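Local coordinates for protein proliferating cell nuclear antigen (Entamoeba histolytica, PDB 3P91) that encircles DNA as a ring-shaped trimer and acts as a processivity factor for DNA replication, probably serving DNA polymerase delta, at the interface of chains A and B. Coordinates in Å, arbitrary orientation; residue numbers count along the deposited sequence, not the author numbering. Chains: chain A/B, Proliferating cell nuclear antigen.

Contact 1: the interface of chains A and B. Residues chain A 150, 154, 158; chain B 82, 86, 116, 118.
Subunits of a PCNA ring meet here head to tail, helix 145-158 of chain A packing against the end of helix 77-84 and the turn after it in chain B, which helps to close the trimer beneath its edge-to-edge strands. From helix 145-158, A:Lys150, A:Asp154 and A:Leu158 face chain B. A:Lys150 reaches across tip first: CG stands anti to the backbone N (chi1 176°), and a bend at the last torsion brings NZ to the backbone carbonyl of B:Ala86, with NZ 3.0 Å from O. In this hydrogen bond the C=O...NZ angle is 132° and NZ is tilted from the carbonyl plane. The same ammonium group forms a salt bridge one helical turn along: NZ lies 3.1 Å from OD1 of A:Asp154, which accepts with its syn lone pair, and this should steady the lysine tip. The methyl CB of B:Ala86 comes over the flat face of the A:Asp154 carboxylate, 3.7 Å from its CG. Further along, A:Leu158 splits its two methyls: CD2 rests on the backbone carbonyl and CB of B:Lys82, 4.1 Å from that CB, while CD1 meets ring atom CE1 of B:Phe118 at 4.1 Å, the two side chains crossing obliquely.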
loop_
_atom_site.group_PDB
_atom_site.type_symbol
_atom_site.label_atom_id
_atom_site.label_comp_id
_atom_site.label_asym_id
_atom_site.label_seq_id
_atom_site.Cartn_x
_atom_site.Cartn_y
_atom_site.Cartn_z
ATOM N N LYS A 150 12.940 -4.053 13.126
ATOM C CA LYS A 150 12.092 -2.941 13.528
ATOM C C LYS A 150 12.961 -1.817 14.052
ATOM O O LYS A 150 12.762 -0.644 13.729
ATOM C CB LYS A 150 11.131 -3.387 14.623
ATOM C CG LYS A 150 10.280 -2.274 15.168
ATOM C CD LYS A 150 9.533 -2.729 16.406
ATOM C CE LYS A 150 8.341 -1.824 16.684
ATOM N NZ LYS A 150 8.701 -0.378 16.612
ATOM N N ASP A 154 13.331 2.100 12.890
ATOM C CA ASP A 154 13.040 3.297 13.660
ATOM C C ASP A 154 14.271 4.176 13.699
ATOM O O ASP A 154 14.187 5.384 13.521
ATOM C CB ASP A 154 12.627 2.934 15.077
ATOM C CG ASP A 154 11.336 2.148 15.125
ATOM O OD1 ASP A 154 11.160 1.369 16.088
ATOM O OD2 ASP A 154 10.496 2.310 14.211
ATOM N N LEU A 158 14.958 8.140 12.796
ATOM C CA LEU A 158 15.199 9.061 13.896
ATOM C C LEU A 158 16.676 9.368 14.121
ATOM O O LEU A 158 17.019 10.280 14.877
ATOM C CB LEU A 158 14.616 8.478 15.175
ATOM C CG LEU A 158 13.125 8.165 15.160
ATOM C CD1 LEU A 158 12.757 7.276 16.330
ATOM C CD2 LEU A 158 12.295 9.448 15.165
ATOM N N LYS B 82 6.730 11.097 14.345
ATOM C CA LYS B 82 7.814 10.178 13.989
ATOM C C LYS B 82 8.299 9.346 15.184
ATOM O O LYS B 82 8.568 8.155 15.059
ATOM C CB LYS B 82 8.982 10.936 13.345
ATOM C CG LYS B 82 8.636 11.542 11.989
ATOM C CD LYS B 82 9.843 12.153 11.300
ATOM C CE LYS B 82 10.801 11.089 10.816
ATOM N NZ LYS B 82 11.949 11.675 10.071
ATOM N N ALA B 86 6.911 4.948 16.364
ATOM C CA ALA B 86 7.821 3.866 16.715
ATOM C C ALA B 86 7.304 3.033 17.877
ATOM O O ALA B 86 7.858 1.983 18.192
ATOM C CB ALA B 86 9.200 4.416 17.038
ATOM N N MET B 116 12.467 2.058 25.530
ATOM C CA MET B 116 12.958 3.037 24.582
ATOM C C MET B 116 12.880 4.433 25.180
ATOM O O MET B 116 11.853 4.830 25.726
ATOM C CB MET B 116 12.155 2.948 23.290
ATOM C CG MET B 116 12.153 1.549 22.683
ATOM S SD MET B 116 10.986 1.325 21.324
ATOM C CE MET B 116 11.613 2.508 20.142
ATOM N N PHE B 118 13.555 8.498 24.302
ATOM C CA PHE B 118 13.846 9.504 23.301
ATOM C C PHE B 118 13.986 10.843 23.983
ATOM O O PHE B 118 13.251 11.148 24.917
ATOM C CB PHE B 118 12.719 9.585 22.283
ATOM C CG PHE B 118 12.162 8.252 21.889
ATOM C CD1 PHE B 118 12.503 7.673 20.680
ATOM C CD2 PHE B 118 11.291 7.574 22.726
ATOM C CE1 PHE B 118 11.989 6.449 20.314
ATOM C CE2 PHE B 118 10.775 6.347 22.367
ATOM C CZ PHE B 118 11.122 5.785 21.161
#

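Contact 2: the interface of chains A and B. Residues chain A 150, 185-188; chain B 113-116.
Two edge strands, 181-188 of chain A and 114-121 of chain B, pair antiparallel, so that a beta-sheet runs on from one PCNA subunit into the next and joins them in the ring. A:Thr186 and B:Thr115 face each other and exchange backbone hydrogen bonds: A:Thr186 N gives to B:Thr115 O at 2.8 Å, and B:Thr115 N returns one to A:Thr186 O at 3.0 Å. Toward the start of the chain B strand, A:Ser188 N makes a longer bond of 3.3 Å to B:Asn113 O. A water takes up the side-chain hydroxyl of A:Thr186, 3.0 Å from OG1, and also touches B:Thr115 O, so that this carbonyl has both an amide and a water as partners. On the side of the sheet facing A:Lys150, A:Leu187 and B:Lys114 lie alongside each other and point the same way. CD2 of A:Leu187 rests on the aliphatic stem of B:Lys114, 3.7 Å from CD. With CG anti to the backbone N (chi1 -178°), this stem runs alongside A:Leu187, and a bend at chi3 turns its end, NZ of B:Lys114 lying 4.9 Å from NZ of A:Lys150, where like charges may repel mildly. Backbone pairing of this kind helps to hold neighbouring subunits together around DNA.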
loop_
_atom_site.group_PDB
_atom_site.type_symbol
_atom_site.label_atom_id
_atom_site.label_comp_id
_atom_site.label_asym_id
_atom_site.label_seq_id
_atom_site.Cartn_x
_atom_site.Cartn_y
_atom_site.Cartn_z
ATOM N N LYS A 150 12.940 -4.053 13.126
ATOM C CA LYS A 150 12.092 -2.941 13.528
ATOM C C LYS A 150 12.961 -1.817 14.052
ATOM O O LYS A 150 12.762 -0.644 13.729
ATOM C CB LYS A 150 11.131 -3.387 14.623
ATOM C CG LYS A 150 10.280 -2.274 15.168
ATOM C CD LYS A 150 9.533 -2.729 16.406
ATOM C CE LYS A 150 8.341 -1.824 16.684
ATOM N NZ LYS A 150 8.701 -0.378 16.612
ATOM N N MET A 185 17.334 2.401 22.834
ATOM C CA MET A 185 16.589 1.177 23.127
ATOM C C MET A 185 17.435 0.305 24.039
ATOM O O MET A 185 18.643 0.186 23.853
ATOM C CB MET A 185 16.217 0.409 21.845
ATOM N N THR A 186 16.805 -0.287 25.043
ATOM C CA THR A 186 17.516 -1.147 25.970
ATOM C C THR A 186 16.809 -2.484 26.112
ATOM O O THR A 186 15.621 -2.545 26.441
ATOM C CB THR A 186 17.673 -0.499 27.358
ATOM O OG1 THR A 186 18.646 0.546 27.285
ATOM C CG2 THR A 186 18.135 -1.521 28.381
ATOM N N LEU A 187 17.558 -3.552 25.855
ATOM C CA LEU A 187 17.045 -4.905 25.939
ATOM C C LEU A 187 17.721 -5.625 27.092
ATOM O O LEU A 187 18.911 -5.434 27.338
ATOM C CB LEU A 187 17.333 -5.637 24.631
ATOM C CG LEU A 187 16.897 -4.886 23.374
ATOM C CD1 LEU A 187 17.667 -5.353 22.162
ATOM C CD2 LEU A 187 15.408 -5.040 23.145
ATOM N N SER A 188 16.961 -6.453 27.797
ATOM C CA SER A 188 17.506 -7.226 28.903
ATOM C C SER A 188 17.136 -8.697 28.774
ATOM O O SER A 188 15.991 -9.024 28.489
ATOM C CB SER A 188 16.948 -6.696 30.211
ATOM O OG SER A 188 15.547 -6.885 30.224
ATOM N N ASN B 113 10.405 -6.744 27.805
ATOM C CA ASN B 113 11.804 -6.717 28.218
ATOM C C ASN B 113 12.583 -5.664 27.440
ATOM O O ASN B 113 13.796 -5.778 27.254
ATOM N N LYS B 114 11.869 -4.639 26.980
ATOM C CA LYS B 114 12.471 -3.553 26.219
ATOM C C LYS B 114 12.067 -2.184 26.759
ATOM O O LYS B 114 10.966 -1.999 27.269
ATOM C CB LYS B 114 12.085 -3.654 24.744
ATOM C CG LYS B 114 12.709 -2.571 23.885
ATOM C CD LYS B 114 12.561 -2.869 22.401
ATOM C CE LYS B 114 11.157 -2.574 21.905
ATOM N NZ LYS B 114 11.114 -2.422 20.418
ATOM N N THR B 115 12.968 -1.219 26.642
ATOM C CA THR B 115 12.648 0.150 27.001
ATOM C C THR B 115 13.268 1.122 26.013
ATOM O O THR B 115 14.450 1.033 25.697
ATOM C CB THR B 115 13.149 0.494 28.398
ATOM O OG1 THR B 115 12.395 -0.240 29.370
ATOM C CG2 THR B 115 12.982 1.975 28.650
ATOM N N MET B 116 12.467 2.058 25.530
ATOM C CA MET B 116 12.958 3.037 24.582
ATOM C C MET B 116 12.880 4.433 25.180
ATOM O O MET B 116 11.853 4.830 25.726
ATOM C CB MET B 116 12.155 2.948 23.290
ATOM C CG MET B 116 12.153 1.549 22.683
ATOM S SD MET B 116 10.986 1.325 21.324
ATOM C CE MET B 116 11.613 2.508 20.142
HETATM O O HOH W 1 16.665 2.790 26.794
#

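Contact 3: the interface of chains A and B. Residues chain A 179-181; chain B 79, 82, 119-121.
A:Met180 lies over the imidazole of B:His79, and this apolar contact dominates the join between PCNA subunits at this end of the paired strands. CG of A:Met180 sits above the centre of the B:His79 ring, 3.8 Å from its centroid, in a CH-pi contact. CB reaches the ND1 side of the imidazole, while the sulfur comes down beside the root of the side chain, SD of A:Met180 3.6 Å from CB of B:His79. The methionine takes the crowded position, CG between backbone N and carbonyl carbon (chi1 49°), and a bend at chi2 of 93° carries SD and CE past the CG/CD2 part of the ring toward B:Lys82 in the same helix. There the terminal methyl CE of A:Met180 touches the aliphatic part of B:Lys82, 4.0 Å from CD, the two side chains meeting at about a right angle. Methyl CD1 of B:Leu120 packs against the methionine backbone, 3.6 Å from A:Met180 O. Much of A:Met180 is hidden by chain B, with 106 Å² of its surface buried.

Polar contacts are slighter. The backbone N of B:Asn121 makes a weak hydrogen bond to A:Met180 O at 3.4 Å, though a straight one, 173° at the hydrogen. ND2 of the B:Asn121 side-chain amide lies 3.2 Å from A:Ala179 O.

A:Cys181 pairs antiparallel with B:Leu120, where strand 181-188 begins and strand 114-121 nears its end; A:Met180 extends from the turn just before its strand onto helix 77-84 of chain B.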
loop_
_atom_site.group_PDB
_atom_site.type_symbol
_atom_site.label_atom_id
_atom_site.label_comp_id
_atom_site.label_asym_id
_atom_site.label_seq_id
_atom_site.Cartn_x
_atom_site.Cartn_y
_atom_site.Cartn_z
ATOM N N ALA A 179 19.164 14.748 14.342
ATOM C CA ALA A 179 19.114 16.204 14.381
ATOM C C ALA A 179 18.088 16.701 15.379
ATOM O O ALA A 179 18.258 17.757 15.988
ATOM C CB ALA A 179 18.809 16.760 13.004
ATOM N N MET A 180 17.018 15.940 15.549
ATOM C CA MET A 180 15.948 16.382 16.429
ATOM C C MET A 180 15.665 15.401 17.552
ATOM O O MET A 180 14.726 15.589 18.328
ATOM C CB MET A 180 14.673 16.645 15.624
ATOM C CG MET A 180 14.270 15.525 14.674
ATOM S SD MET A 180 13.107 14.318 15.354
ATOM C CE MET A 180 12.729 13.395 13.855
ATOM N N CYS A 181 16.489 14.366 17.654
ATOM C CA CYS A 181 16.167 13.273 18.545
ATOM C C CYS A 181 17.416 12.545 19.009
ATOM O O CYS A 181 18.348 12.360 18.238
ATOM C CB CYS A 181 15.241 12.307 17.810
ATOM S SG CYS A 181 14.423 11.103 18.844
ATOM N N HIS B 79 7.949 16.011 14.292
ATOM C CA HIS B 79 8.982 15.270 15.001
ATOM C C HIS B 79 8.423 14.337 16.062
ATOM O O HIS B 79 8.965 13.256 16.290
ATOM C CB HIS B 79 10.009 16.222 15.596
ATOM C CG HIS B 79 10.726 17.024 14.564
ATOM N ND1 HIS B 79 11.564 18.071 14.877
ATOM C CD2 HIS B 79 10.717 16.936 13.213
ATOM C CE1 HIS B 79 12.046 18.589 13.762
ATOM N NE2 HIS B 79 11.547 17.919 12.737
ATOM N N LYS B 82 6.730 11.097 14.345
ATOM C CA LYS B 82 7.814 10.178 13.989
ATOM C C LYS B 82 8.299 9.346 15.184
ATOM O O LYS B 82 8.568 8.155 15.059
ATOM C CB LYS B 82 8.982 10.936 13.345
ATOM C CG LYS B 82 8.636 11.542 11.989
ATOM C CD LYS B 82 9.843 12.153 11.300
ATOM C CE LYS B 82 10.801 11.089 10.816
ATOM N NZ LYS B 82 11.949 11.675 10.071
ATOM N N GLY B 119 14.947 11.632 23.524
ATOM C CA GLY B 119 15.017 13.032 23.878
ATOM C C GLY B 119 14.556 13.833 22.678
ATOM O O GLY B 119 15.243 13.886 21.665
ATOM N N LEU B 120 13.375 14.432 22.777
ATOM C CA LEU B 120 12.885 15.308 21.725
ATOM C C LEU B 120 13.253 16.756 22.017
ATOM O O LEU B 120 12.894 17.292 23.058
ATOM C CB LEU B 120 11.371 15.198 21.596
ATOM C CG LEU B 120 10.743 16.326 20.772
ATOM C CD1 LEU B 120 11.315 16.350 19.353
ATOM C CD2 LEU B 120 9.229 16.200 20.748
ATOM N N ASN B 121 13.968 17.389 21.095
ATOM C CA ASN B 121 14.322 18.792 21.251
ATOM C C ASN B 121 13.079 19.645 21.170
ATOM O O ASN B 121 12.308 19.526 20.230
ATOM C CB ASN B 121 15.295 19.227 20.158
ATOM C CG ASN B 121 16.573 18.418 20.162
ATOM O OD1 ASN B 121 17.114 18.096 21.217
ATOM N ND2 ASN B 121 17.061 18.078 18.974
#

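All three contacts belong to one head-to-tail join between neighbouring subunits, repeated around the trimer. Contacts 2 and 3 occupy opposite ends of the same strand pair, their C-alpha centres about 19 Å apart, and contact 1 lies about 11 Å from contact 2 and 10 Å from contact 3. A:Lys150 and B:Met116 belong to both contacts 1 and 2, while B:Lys82 links contacts 1 and 3. The sheet edge and the helices beneath it form a continuous surface: backbone pairing probably sets the register, and side chains from helix 145-158 of chain A and helix 77-84 of chain B bolster it, which should help keep the ring closed.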